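PDB 3IRB: DNA-binding protein from Sulfolobus solfataricus, which is of unknown function but binds a zinc ion and combines a zinc ribbon with an OB-fold, an architecture with a possible acyl-CoA-binding role. Local coordinates for residues I56-R61 / V75-D80; I108-P111 / G116-C119. All coordinates share one frame; numbering follows the deposited sequence.

Interaction 1. Residues I56-R61 / V75-D80. With SO4 (sulfate ion), chain G.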
loop_
_atom_site.group_PDB
_atom_site.type_symbol
_atom_site.label_atom_id
_atom_site.label_comp_id
_atom_site.label_asym_id
_atom_site.label_seq_id
_atom_site.Cartn_x
_atom_site.Cartn_y
_atom_site.Cartn_z
ATOM N N ILE A 56 10.085 -2.783 -11.170
ATOM C CA ILE A 56 10.147 -2.115 -9.893
ATOM C C ILE A 56 8.983 -2.620 -9.044
ATOM O O ILE A 56 7.878 -2.650 -9.527
ATOM C CB ILE A 56 10.070 -0.589 -10.065
ATOM C CG1 ILE A 56 11.278 -0.071 -10.861
ATOM C CG2 ILE A 56 10.061 0.081 -8.719
ATOM C CD1 ILE A 56 11.170 1.427 -11.257
ATOM N N PHE A 57 9.274 -3.069 -7.816
ATOM C CA PHE A 57 8.284 -3.685 -6.948
ATOM C C PHE A 57 8.024 -2.787 -5.765
ATOM O O PHE A 57 8.956 -2.237 -5.179
ATOM C CB PHE A 57 8.749 -5.032 -6.396
ATOM C CG PHE A 57 9.064 -6.044 -7.453
ATOM C CD1 PHE A 57 8.060 -6.867 -7.955
ATOM C CD2 PHE A 57 10.345 -6.136 -7.979
ATOM C CE1 PHE A 57 8.314 -7.797 -8.924
ATOM C CE2 PHE A 57 10.614 -7.070 -8.966
ATOM C CZ PHE A 57 9.596 -7.913 -9.443
ATOM N N VAL A 58 6.758 -2.682 -5.382
ATOM C CA VAL A 58 6.387 -2.010 -4.142
ATOM C C VAL A 58 5.410 -2.939 -3.396
ATOM O O VAL A 58 4.536 -3.525 -4.022
ATOM C CB VAL A 58 5.774 -0.616 -4.415
ATOM C CG1 VAL A 58 4.379 -0.715 -5.087
ATOM C CG2 VAL A 58 5.755 0.225 -3.125
ATOM N N PRO A 59 5.610 -3.139 -2.073
ATOM C CA PRO A 59 6.766 -2.738 -1.264
ATOM C C PRO A 59 8.042 -3.400 -1.795
ATOM O O PRO A 59 7.971 -4.374 -2.560
ATOM C CB PRO A 59 6.441 -3.261 0.142
ATOM C CG PRO A 59 4.912 -3.367 0.143
ATOM C CD PRO A 59 4.552 -3.761 -1.260
ATOM N N ALA A 60 9.178 -2.802 -1.483
ATOM C CA ALA A 60 10.469 -3.324 -1.919
ATOM C C ALA A 60 10.592 -4.818 -1.621
ATOM O O ALA A 60 10.154 -5.308 -0.575
ATOM C CB ALA A 60 11.578 -2.580 -1.254
ATOM N N ARG A 61 11.217 -5.556 -2.522
ATOM C CA ARG A 61 11.456 -6.950 -2.264
ATOM C C ARG A 61 12.858 -7.359 -2.653
ATOM O O ARG A 61 13.506 -6.695 -3.441
ATOM C CB ARG A 61 10.378 -7.817 -2.920
ATOM C CG ARG A 61 10.343 -7.818 -4.391
ATOM C CD ARG A 61 9.298 -8.836 -4.889
ATOM N NE ARG A 61 7.921 -8.375 -4.829
ATOM C CZ ARG A 61 6.909 -8.969 -5.469
ATOM N NH1 ARG A 61 7.122 -10.047 -6.228
ATOM N NH2 ARG A 61 5.683 -8.480 -5.379
ATOM N N VAL A 75 14.815 1.985 -4.953
ATOM C CA VAL A 75 14.460 3.217 -5.660
ATOM C C VAL A 75 13.311 3.917 -4.951
ATOM O O VAL A 75 12.423 3.261 -4.416
ATOM C CB VAL A 75 14.089 2.961 -7.143
ATOM C CG1 VAL A 75 15.262 2.323 -7.897
ATOM C CG2 VAL A 75 12.903 2.094 -7.243
ATOM N N GLU A 76 13.353 5.251 -4.927
ATOM C CA GLU A 76 12.269 6.022 -4.349
ATOM C C GLU A 76 11.171 6.168 -5.403
ATOM O O GLU A 76 11.420 6.651 -6.506
ATOM C CB GLU A 76 12.737 7.409 -3.874
ATOM C CG GLU A 76 11.588 8.159 -3.160
ATOM C CD GLU A 76 11.946 9.531 -2.607
ATOM O OE1 GLU A 76 13.136 9.929 -2.646
ATOM O OE2 GLU A 76 10.995 10.196 -2.117
ATOM N N ILE A 77 9.960 5.775 -5.036
ATOM C CA ILE A 77 8.819 5.857 -5.916
ATOM C C ILE A 77 8.220 7.267 -5.825
ATOM O O ILE A 77 8.202 7.867 -4.768
ATOM C CB ILE A 77 7.873 4.700 -5.554
ATOM C CG1 ILE A 77 8.526 3.410 -6.087
ATOM C CG2 ILE A 77 6.475 4.838 -6.164
ATOM C CD1 ILE A 77 7.953 2.238 -5.541
ATOM N N ASN A 78 7.775 7.813 -6.946
ATOM C CA ASN A 78 7.099 9.109 -6.948
ATOM C C ASN A 78 5.734 9.009 -6.283
ATOM O O ASN A 78 4.747 8.540 -6.889
ATOM C CB ASN A 78 6.941 9.645 -8.372
ATOM C CG ASN A 78 6.436 11.082 -8.410
ATOM O OD1 ASN A 78 5.854 11.588 -7.450
ATOM N ND2 ASN A 78 6.656 11.750 -9.541
ATOM N N LYS A 79 5.662 9.515 -5.061
ATOM C CA LYS A 79 4.440 9.389 -4.279
ATOM C C LYS A 79 3.292 10.193 -4.892
ATOM O O LYS A 79 2.125 9.796 -4.791
ATOM C CB LYS A 79 4.665 9.709 -2.782
ATOM C CG LYS A 79 5.778 10.642 -2.432
ATOM C CD LYS A 79 5.833 10.877 -0.929
ATOM C CE LYS A 79 6.764 11.998 -0.587
ATOM N NZ LYS A 79 6.450 12.551 0.748
ATOM N N ASP A 80 3.624 11.273 -5.595
ATOM C CA ASP A 80 2.627 12.075 -6.248
ATOM C C ASP A 80 1.888 11.368 -7.386
ATOM O O ASP A 80 0.949 11.932 -7.927
ATOM C CB ASP A 80 3.254 13.365 -6.803
ATOM C CG ASP A 80 3.879 14.246 -5.721
ATOM O OD1 ASP A 80 3.559 14.096 -4.517
ATOM O OD2 ASP A 80 4.700 15.115 -6.099
HETATM S S SO4 G . 4.113 -11.626 -7.646
HETATM O O1 SO4 G . 3.819 -11.450 -9.064
HETATM O O2 SO4 G . 5.403 -12.320 -7.516
HETATM O O3 SO4 G . 3.048 -12.372 -7.005
HETATM O O4 SO4 G . 4.145 -10.320 -7.017
#
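Two flat groups, the F57 ring and the R61 guanidinium, lie against each other on the side of strand 56-58 turned away from the apolar contacts that I56 and V58 make with V75 and I77. F57 CD1 sits 3.4 Å above the guanidinium plane, over its centre, while R61 CD lies over the ring face but offset toward the rim. At the guanidinium edge, close to its plane, is a sulfate ion, probably from the crystallisation liquor.

The strand belongs to the zinc ribbon, and the contact illustrates how side chains can reach past an intervening strand. Strand 46-49 bonds through its backbone to both segments, pairing S48 with F57 and G47 with V75, so I56 and V75 meet only through their side chains, with CA atoms 8.1 Å apart. The methyl I56 CG2 touches V75 CG2 at 3.8 Å; it is thrown to this side by lying anti to the backbone N of I56. Two residues further along both segments, I77 extends its chain (chi2 165°) and brings CD1 within 3.8 Å of V58 CB.

A cis peptide before P59 then turns the chain out of the strand, with the P59 ring against F36 and A60 against A32, both of helix 30-41. Beyond it, the bend of R61 at chi3 (79°) folds the guanidinium back over F57, with the edge that carries NH1 and NH2 toward the sulfate. Three hydrogen bonds hold the anion: R61 NH1 gives one to O2 and one to O4, and O4 takes a second, at 2.9 Å, from R61 NH2.

Interaction 2. Residues I108-P111 / G116-C119. With SO4 (sulfate ion), chain F.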
loop_
_atom_site.group_PDB
_atom_site.type_symbol
_atom_site.label_atom_id
_atom_site.label_comp_id
_atom_site.label_asym_id
_atom_site.label_seq_id
_atom_site.Cartn_x
_atom_site.Cartn_y
_atom_site.Cartn_z
ATOM N N ILE A 108 -3.816 0.758 -3.873
ATOM C CA ILE A 108 -3.246 1.966 -4.414
ATOM C C ILE A 108 -2.017 1.527 -5.212
ATOM O O ILE A 108 -1.203 0.741 -4.718
ATOM C CB ILE A 108 -2.801 2.927 -3.318
ATOM C CG1 ILE A 108 -3.993 3.378 -2.468
ATOM C CG2 ILE A 108 -2.012 4.097 -3.904
ATOM C CD1 ILE A 108 -5.090 4.073 -3.218
ATOM N N ARG A 109 -1.913 2.010 -6.437
ATOM C CA ARG A 109 -0.784 1.649 -7.305
ATOM C C ARG A 109 -0.080 2.869 -7.844
ATOM O O ARG A 109 -0.527 3.994 -7.676
ATOM C CB ARG A 109 -1.252 0.790 -8.469
ATOM C CG ARG A 109 -1.801 -0.592 -8.033
ATOM C CD ARG A 109 -1.994 -1.512 -9.207
ATOM N NE ARG A 109 -0.703 -1.995 -9.674
ATOM C CZ ARG A 109 -0.497 -2.682 -10.788
ATOM N NH1 ARG A 109 -1.510 -2.993 -11.596
ATOM N NH2 ARG A 109 0.738 -3.054 -11.101
ATOM N N PHE A 110 1.024 2.615 -8.536
ATOM C CA PHE A 110 1.818 3.667 -9.156
ATOM C C PHE A 110 2.099 3.206 -10.576
ATOM O O PHE A 110 2.406 2.032 -10.777
ATOM C CB PHE A 110 3.140 3.855 -8.401
ATOM C CG PHE A 110 2.962 4.133 -6.943
ATOM C CD1 PHE A 110 2.829 3.110 -6.051
ATOM C CD2 PHE A 110 2.903 5.437 -6.473
ATOM C CE1 PHE A 110 2.625 3.359 -4.709
ATOM C CE2 PHE A 110 2.712 5.697 -5.131
ATOM C CZ PHE A 110 2.560 4.651 -4.250
ATOM N N PRO A 111 2.022 4.118 -11.552
ATOM C CA PRO A 111 2.245 3.745 -12.957
ATOM C C PRO A 111 3.588 3.016 -13.164
ATOM O O PRO A 111 4.611 3.467 -12.664
ATOM C CB PRO A 111 2.264 5.080 -13.701
ATOM C CG PRO A 111 1.884 6.122 -12.727
ATOM C CD PRO A 111 1.803 5.559 -11.366
ATOM N N GLY A 116 1.617 -2.888 -5.180
ATOM C CA GLY A 116 0.763 -1.804 -4.750
ATOM C C GLY A 116 0.665 -1.843 -3.253
ATOM O O GLY A 116 1.317 -2.656 -2.618
ATOM N N LEU A 117 -0.160 -0.962 -2.700
ATOM C CA LEU A 117 -0.286 -0.822 -1.285
ATOM C C LEU A 117 -1.762 -0.929 -0.936
ATOM O O LEU A 117 -2.576 -0.181 -1.493
ATOM C CB LEU A 117 0.271 0.540 -0.872
ATOM C CG LEU A 117 1.772 0.671 -1.078
ATOM C CD1 LEU A 117 2.195 2.095 -0.753
ATOM C CD2 LEU A 117 2.525 -0.333 -0.265
ATOM N N LEU A 118 -2.094 -1.855 -0.037
ATOM C CA LEU A 118 -3.447 -1.956 0.525
ATOM C C LEU A 118 -3.584 -0.890 1.600
ATOM O O LEU A 118 -2.874 -0.939 2.602
ATOM C CB LEU A 118 -3.674 -3.359 1.083
ATOM C CG LEU A 118 -5.085 -3.798 1.437
ATOM C CD1 LEU A 118 -6.024 -3.711 0.225
ATOM C CD2 LEU A 118 -5.016 -5.220 2.004
ATOM N N CYS A 119 -4.487 0.060 1.371
ATOM C CA CYS A 119 -4.595 1.266 2.156
ATOM C C CYS A 119 -6.020 1.541 2.548
ATOM O O CYS A 119 -6.968 1.069 1.916
ATOM C CB CYS A 119 -4.123 2.482 1.321
ATOM S SG CYS A 119 -2.437 2.456 0.741
HETATM S S SO4 F . -4.041 -5.254 -10.515
HETATM O O1 SO4 F . -4.076 -3.901 -11.079
HETATM O O2 SO4 F . -5.058 -5.387 -9.472
HETATM O O3 SO4 F . -2.708 -5.473 -9.927
HETATM O O4 SO4 F . -4.316 -6.187 -11.618
#
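I108 and L117 are held by two backbone hydrogen bonds, the signature of a hydrogen-bonded antiparallel pair, here in the hairpin of strands 98-109 and 114-123 of the OB-fold domain. I108 N bonds to L117 O and L117 N to I108 O, each at 2.8 Å.

Around this pair the side chains close in. I108 turns CG1 toward C119, whose SG lies 3.7 Å away, and on the same face of the sheet, farther along toward F110, L117 CD1 comes up to the edge of the F110 ring, 4.2 Å from CE1. The backbones are close as well: G116 CA lies beyond the end of the I108 carbonyl, 3.2 Å from I108 O.

Further out, R109 shows how one side chain can brace the end of a hairpin. Its chain bends at chi3 (74°) back toward the start of strand 114-123, where NE bonds to G115 O, and NH2 to I113 O just before the strand. Putting a leucine in place of R109 would probably leave both carbonyl oxygens without these donors and let this end of the hairpin move more freely. V84 meets I108 from the adjoining strand 83-92, and Y83 there bonds to the R109 backbone. The guanidinium also meets a sulfate, probably from the crystallisation liquor: O3 lies over one face, and R109 NH1 makes a weak bond, bent to 127°, with O1 at 2.8 Å.

Overall arrangement
Interactions 1 and 2 show how a zinc ribbon can be continuous with an OB-fold. Their centres are 10 Å apart, and they share a sheet in which strands 56-58 and 114-123 run parallel as neighbours. V58 O and G116 N, 3.2 Å apart, form a probable hydrogen bond across the junction. The F110 ring of interaction 2 also packs on interaction 1, its CD2 lying 3.6 Å from I77 CG2, so I77 bridges the two contacts. The side chain of I56, in interaction 1, is about 10 Å from the bound zinc ion. C50, C53, C64 and C67 hold that metal, and interaction 2 lies away from their site.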